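Local coordinates for protein mandalate racemase/muconate lactonizing enzyme (Unidentified, PDB 4E4U) that probably acts on a carboxylate substrate, as a member of the mandelate racemase/muconate lactonizing branch of the enolase superfamily whose exact reaction is not established, at residues G169-V183 against Q389-A403. Numbering follows the deposited sequence.
Sequences GPYTAYSGHQLSLEV and QMGEHPVDVKDLAPA
In the conformer described, Val395 lies across one face of the His177 imidazole, its CB 4.1 Å from the ring centroid in a CH-pi contact almost on the ring normal, while Pro170 O sits in the ring plane at the edge. His177 CG stands between its own backbone N and carbonyl carbon (chi1 55°), which turns the ring toward the valine. Water 3 joins Thr172 OG1 to Val395 N and, weakly, to His177 ND1. The Tyr171 ring has water 2 over the centre of one face and Met390 CE at its edge, 3.9 Å from CD2; that water accepts from Tyr171 N and donates to Ala403 O, and the ring also stacks with His209. Ala173 CB lies over one face of the Tyr174 ring, offset toward the rim. At that ring's edge are Glu392 O, 3.2 Å from Tyr174 CE2, and, in plane, water 4, which links Tyr174 OH to Glu392 O; Pro394 CG approaches Tyr174 CD2 obliquely at 3.5 Å. Here the C-terminal tail runs along the loop that follows barrel strand 162-165 and leads into helix 181-198 of the enolase-type TIM barrel. A single beta bridge pairs Thr172 with Gly391: Gly391 N donates to Tyr171 O (2.9 Å), and Ala173 N donates to Gly391 O (2.9 Å). Thr172 CG2 packs on Val395 CG2 of that same conformer at 3.7 Å, and OG1, accepting from Tyr174 N, closes an ST turn. Ser180 is the N-cap of the helix, with OG accepting from Val183 N, and Ser180 CB rests 3.6 Å from Val397 CG2. Leu400 CD2 touches Glu182 CB and Val183 CG2, whereas Glu182 OE2 forms a salt bridge with Lys201 of a second subunit.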
loop_
_atom_site.group_PDB
_atom_site.type_symbol
_atom_site.label_atom_id
_atom_site.label_comp_id
_atom_site.label_asym_id
_atom_site.label_seq_id
_atom_site.Cartn_x
_atom_site.Cartn_y
_atom_site.Cartn_z
ATOM N N GLY A 169 29.408 21.561 3.155
ATOM C CA GLY A 169 30.619 20.882 3.584
ATOM C C GLY A 169 30.991 19.701 2.708
ATOM O O GLY A 169 30.339 19.434 1.699
ATOM N N PRO A 170 32.044 18.972 3.089
ATOM C CA PRO A 170 32.561 17.899 2.235
ATOM C C PRO A 170 31.568 16.766 2.006
ATOM O O PRO A 170 30.773 16.403 2.886
ATOM C CB PRO A 170 33.747 17.359 3.037
ATOM C CG PRO A 170 34.178 18.512 3.896
ATOM C CD PRO A 170 32.886 19.181 4.279
ATOM N N TYR A 171 31.619 16.220 0.798
ATOM C CA TYR A 171 30.983 14.950 0.500
ATOM C C TYR A 171 32.098 13.917 0.431
ATOM O O TYR A 171 33.111 14.133 -0.233
ATOM C CB TYR A 171 30.193 15.016 -0.811
ATOM C CG TYR A 171 30.868 15.757 -1.945
ATOM C CD1 TYR A 171 30.754 17.136 -2.064
ATOM C CD2 TYR A 171 31.571 15.074 -2.929
ATOM C CE1 TYR A 171 31.345 17.815 -3.110
ATOM C CE2 TYR A 171 32.165 15.744 -3.978
ATOM C CZ TYR A 171 32.049 17.118 -4.065
ATOM O OH TYR A 171 32.635 17.804 -5.105
ATOM N N THR A 172 31.930 12.808 1.141
ATOM C CA THR A 172 33.034 11.876 1.328
ATOM C C THR A 172 32.631 10.471 0.940
ATOM O O THR A 172 31.454 10.196 0.693
ATOM C CB THR A 172 33.521 11.827 2.796
ATOM O OG1 THR A 172 32.689 10.934 3.550
ATOM C CG2 THR A 172 33.525 13.217 3.433
ATOM N N ALA A 173 33.613 9.574 0.926
ATOM C CA ALA A 173 33.383 8.166 0.636
ATOM C C ALA A 173 32.443 7.507 1.640
ATOM O O ALA A 173 31.921 6.436 1.369
ATOM C CB ALA A 173 34.707 7.411 0.587
ATOM N N TYR A 174 32.228 8.146 2.791
ATOM C CA TYR A 174 31.398 7.573 3.851
ATOM C C TYR A 174 30.060 8.279 3.996
ATOM O O TYR A 174 29.269 7.937 4.874
ATOM C CB TYR A 174 32.164 7.576 5.183
ATOM C CG TYR A 174 33.475 6.843 5.044
ATOM C CD1 TYR A 174 33.529 5.458 5.124
ATOM C CD2 TYR A 174 34.654 7.533 4.792
ATOM C CE1 TYR A 174 34.726 4.777 4.959
ATOM C CE2 TYR A 174 35.859 6.864 4.631
ATOM C CZ TYR A 174 35.893 5.489 4.724
ATOM O OH TYR A 174 37.085 4.815 4.561
ATOM N N SER A 175 29.794 9.253 3.130
ATOM C CA SER A 175 28.472 9.864 3.085
ATOM C C SER A 175 27.432 8.774 2.780
ATOM O O SER A 175 27.755 7.781 2.114
ATOM C CB SER A 175 28.442 10.985 2.042
ATOM O OG SER A 175 29.268 12.064 2.452
ATOM N N GLY A 176 26.201 8.913 3.264
ATOM C CA GLY A 176 25.721 10.089 3.969
ATOM C C GLY A 176 26.134 10.196 5.424
ATOM O O GLY A 176 26.403 9.192 6.090
ATOM N N HIS A 177 26.174 11.431 5.915
ATOM C CA HIS A 177 26.470 11.696 7.316
ATOM C C HIS A 177 25.476 12.727 7.866
ATOM O O HIS A 177 24.561 13.167 7.162
ATOM C CB HIS A 177 27.927 12.130 7.500
ATOM C CG HIS A 177 28.314 13.311 6.666
ATOM N ND1 HIS A 177 29.088 13.198 5.534
ATOM C CD2 HIS A 177 28.013 14.623 6.793
ATOM C CE1 HIS A 177 29.265 14.398 5.005
ATOM N NE2 HIS A 177 28.619 15.280 5.750
ATOM N N GLN A 178 25.643 13.094 9.128
ATOM C CA GLN A 178 24.708 13.992 9.801
ATOM C C GLN A 178 25.382 15.349 10.001
ATOM O O GLN A 178 26.316 15.471 10.799
ATOM C CB GLN A 178 24.279 13.376 11.139
ATOM C CG GLN A 178 23.253 14.183 11.933
ATOM C CD GLN A 178 21.798 13.961 11.513
ATOM O OE1 GLN A 178 21.010 14.911 11.492
ATOM N NE2 GLN A 178 21.423 12.713 11.233
ATOM N N LEU A 179 24.925 16.366 9.268
ATOM C CA LEU A 179 25.556 17.686 9.331
ATOM C C LEU A 179 25.523 18.265 10.738
ATOM O O LEU A 179 24.520 18.162 11.442
ATOM C CB LEU A 179 24.862 18.676 8.398
ATOM C CG LEU A 179 24.807 18.312 6.920
ATOM C CD1 LEU A 179 24.104 19.421 6.147
ATOM C CD2 LEU A 179 26.201 18.058 6.362
ATOM N N SER A 180 26.622 18.896 11.133
ATOM C CA SER A 180 26.696 19.567 12.428
ATOM C C SER A 180 25.808 20.805 12.460
ATOM O O SER A 180 25.427 21.341 11.419
ATOM C CB SER A 180 28.129 20.010 12.704
ATOM O OG SER A 180 28.452 21.119 11.882
ATOM N N LEU A 181 25.503 21.278 13.664
ATOM C CA LEU A 181 24.754 22.523 13.821
ATOM C C LEU A 181 25.455 23.704 13.154
ATOM O O LEU A 181 24.801 24.549 12.551
ATOM C CB LEU A 181 24.531 22.838 15.298
ATOM C CG LEU A 181 23.553 21.900 15.998
ATOM C CD1 LEU A 181 23.690 22.074 17.501
ATOM C CD2 LEU A 181 22.121 22.163 15.545
ATOM N N GLU A 182 26.778 23.780 13.266
ATOM C CA GLU A 182 27.491 24.885 12.635
ATOM C C GLU A 182 27.349 24.856 11.113
ATOM O O GLU A 182 27.216 25.906 10.474
ATOM C CB GLU A 182 28.955 24.895 13.055
ATOM C CG GLU A 182 29.127 25.375 14.478
ATOM C CD GLU A 182 30.567 25.400 14.919
ATOM O OE1 GLU A 182 31.296 24.420 14.641
ATOM O OE2 GLU A 182 30.963 26.399 15.549
ATOM N N VAL A 183 27.354 23.664 10.524
ATOM C CA VAL A 183 27.168 23.568 9.082
ATOM C C VAL A 183 25.717 23.885 8.708
ATOM O O VAL A 183 25.474 24.608 7.742
ATOM C CB VAL A 183 27.634 22.208 8.533
ATOM C CG1 VAL A 183 27.225 22.032 7.077
ATOM C CG2 VAL A 183 29.148 22.086 8.682
ATOM N N GLN A 389 36.218 14.092 -7.476
ATOM C CA GLN A 389 36.506 13.086 -6.454
ATOM C C GLN A 389 35.706 13.348 -5.187
ATOM O O GLN A 389 35.255 14.476 -4.950
ATOM C CB GLN A 389 38.004 13.061 -6.113
ATOM C CG GLN A 389 38.870 12.674 -7.295
ATOM C CD GLN A 389 40.351 12.516 -6.992
ATOM O OE1 GLN A 389 41.126 12.178 -7.888
ATOM N NE2 GLN A 389 40.755 12.758 -5.745
ATOM N N MET A 390 35.518 12.305 -4.381
ATOM C CA MET A 390 34.918 12.468 -3.060
ATOM C C MET A 390 36.004 12.475 -1.997
ATOM O O MET A 390 37.081 11.914 -2.202
ATOM C CB MET A 390 33.892 11.366 -2.781
ATOM C CG MET A 390 32.864 11.237 -3.890
ATOM S SD MET A 390 31.426 10.255 -3.490
ATOM C CE MET A 390 30.532 11.360 -2.400
ATOM N N GLY A 391 35.721 13.116 -0.868
ATOM C CA GLY A 391 36.659 13.157 0.239
ATOM C C GLY A 391 37.033 11.764 0.704
ATOM O O GLY A 391 36.199 10.859 0.724
ATOM N N GLU A 392 38.289 11.584 1.084
ATOM C CA GLU A 392 38.758 10.264 1.476
ATOM C C GLU A 392 38.335 9.861 2.895
ATOM O O GLU A 392 38.093 8.681 3.162
ATOM C CB GLU A 392 40.277 10.183 1.336
ATOM C CG GLU A 392 40.807 8.796 1.588
ATOM C CD GLU A 392 42.290 8.680 1.351
ATOM O OE1 GLU A 392 42.964 9.731 1.233
ATOM O OE2 GLU A 392 42.776 7.531 1.280
ATOM N N HIS A 393 38.235 10.829 3.800
ATOM C CA HIS A 393 37.961 10.524 5.201
ATOM C C HIS A 393 36.571 10.972 5.626
ATOM O O HIS A 393 36.017 11.904 5.046
ATOM C CB HIS A 393 39.005 11.190 6.098
ATOM C CG HIS A 393 40.417 10.892 5.701
ATOM N ND1 HIS A 393 41.018 9.678 5.948
ATOM C CD2 HIS A 393 41.340 11.651 5.068
ATOM C CE1 HIS A 393 42.258 9.703 5.486
ATOM N NE2 HIS A 393 42.477 10.888 4.947
ATOM N N PRO A 394 36.000 10.313 6.650
ATOM C CA PRO A 394 34.691 10.760 7.132
ATOM C C PRO A 394 34.791 12.183 7.661
ATOM O O PRO A 394 35.836 12.576 8.189
ATOM C CB PRO A 394 34.400 9.807 8.301
ATOM C CG PRO A 394 35.249 8.620 8.059
ATOM C CD PRO A 394 36.496 9.149 7.404
ATOM N N VAL A 395 33.712 12.945 7.519
ATOM C CA VAL A 395 33.641 14.297 8.070
ATOM C C VAL A 395 33.699 14.261 9.600
ATOM O O VAL A 395 33.053 13.424 10.228
ATOM C CB VAL A 395 32.346 15.016 7.605
ATOM C CG1 VAL A 395 32.028 16.217 8.490
ATOM C CG2 VAL A 395 32.466 15.441 6.145
ATOM N N ASP A 396 34.485 15.153 10.195
ATOM C CA ASP A 396 34.511 15.285 11.644
ATOM C C ASP A 396 33.517 16.386 11.991
ATOM O O ASP A 396 33.440 17.391 11.287
ATOM C CB ASP A 396 35.919 15.659 12.111
ATOM C CG ASP A 396 36.068 15.635 13.628
ATOM O OD1 ASP A 396 35.326 16.358 14.329
ATOM O OD2 ASP A 396 36.942 14.890 14.116
ATOM N N VAL A 397 32.755 16.197 13.067
ATOM C CA VAL A 397 31.693 17.136 13.431
ATOM C C VAL A 397 32.231 18.545 13.712
ATOM O O VAL A 397 31.517 19.539 13.541
ATOM C CB VAL A 397 30.839 16.603 14.619
ATOM C CG1 VAL A 397 31.660 16.532 15.902
ATOM C CG2 VAL A 397 29.588 17.452 14.820
ATOM N N LYS A 398 33.499 18.635 14.109
ATOM C CA LYS A 398 34.105 19.926 14.410
ATOM C C LYS A 398 34.683 20.623 13.174
ATOM O O LYS A 398 35.102 21.778 13.247
ATOM C CB LYS A 398 35.168 19.777 15.507
ATOM C CG LYS A 398 34.597 19.289 16.838
ATOM C CD LYS A 398 35.611 19.326 17.978
ATOM C CE LYS A 398 34.972 18.808 19.260
ATOM N NZ LYS A 398 35.764 18.990 20.502
ATOM N N ASP A 399 34.682 19.931 12.036
ATOM C CA ASP A 399 35.275 20.475 10.813
ATOM C C ASP A 399 34.325 21.411 10.064
ATOM O O ASP A 399 33.129 21.132 9.943
ATOM C CB ASP A 399 35.725 19.334 9.896
ATOM C CG ASP A 399 36.575 19.817 8.732
ATOM O OD1 ASP A 399 37.125 20.938 8.813
ATOM O OD2 ASP A 399 36.699 19.068 7.740
ATOM N N LEU A 400 34.861 22.517 9.555
ATOM C CA LEU A 400 34.057 23.498 8.829
ATOM C C LEU A 400 34.532 23.704 7.387
ATOM O O LEU A 400 34.275 24.745 6.785
ATOM C CB LEU A 400 34.022 24.835 9.583
ATOM C CG LEU A 400 33.282 24.807 10.924
ATOM C CD1 LEU A 400 33.193 26.192 11.555
ATOM C CD2 LEU A 400 31.897 24.224 10.743
ATOM N N ALA A 401 35.206 22.699 6.833
ATOM C CA ALA A 401 35.701 22.756 5.458
ATOM C C ALA A 401 34.554 22.850 4.454
ATOM O O ALA A 401 33.461 22.347 4.707
ATOM C CB ALA A 401 36.563 21.531 5.159
ATOM N N PRO A 402 34.798 23.507 3.308
ATOM C CA PRO A 402 33.771 23.608 2.264
ATOM C C PRO A 402 33.627 22.324 1.439
ATOM O O PRO A 402 34.511 21.465 1.465
ATOM C CB PRO A 402 34.282 24.752 1.379
ATOM C CG PRO A 402 35.760 24.744 1.573
ATOM C CD PRO A 402 35.986 24.325 3.001
ATOM N N ALA A 403 32.512 22.205 0.721
ATOM C CA ALA A 403 32.290 21.095 -0.199
ATOM C C ALA A 403 33.339 21.083 -1.306
ATOM O O ALA A 403 33.758 20.022 -1.765
ATOM C CB ALA A 403 30.882 21.170 -0.798
HETATM O O HOH W 1 30.470 23.738 1.474
HETATM O O HOH W 2 33.935 17.366 -0.740
HETATM O O HOH W 3 31.484 11.696 5.868
HETATM O O HOH W 4 39.264 6.466 4.718
HETATM O O HOH W 5 31.153 21.592 12.316
HETATM O O HOH W 6 30.755 21.586 15.322
#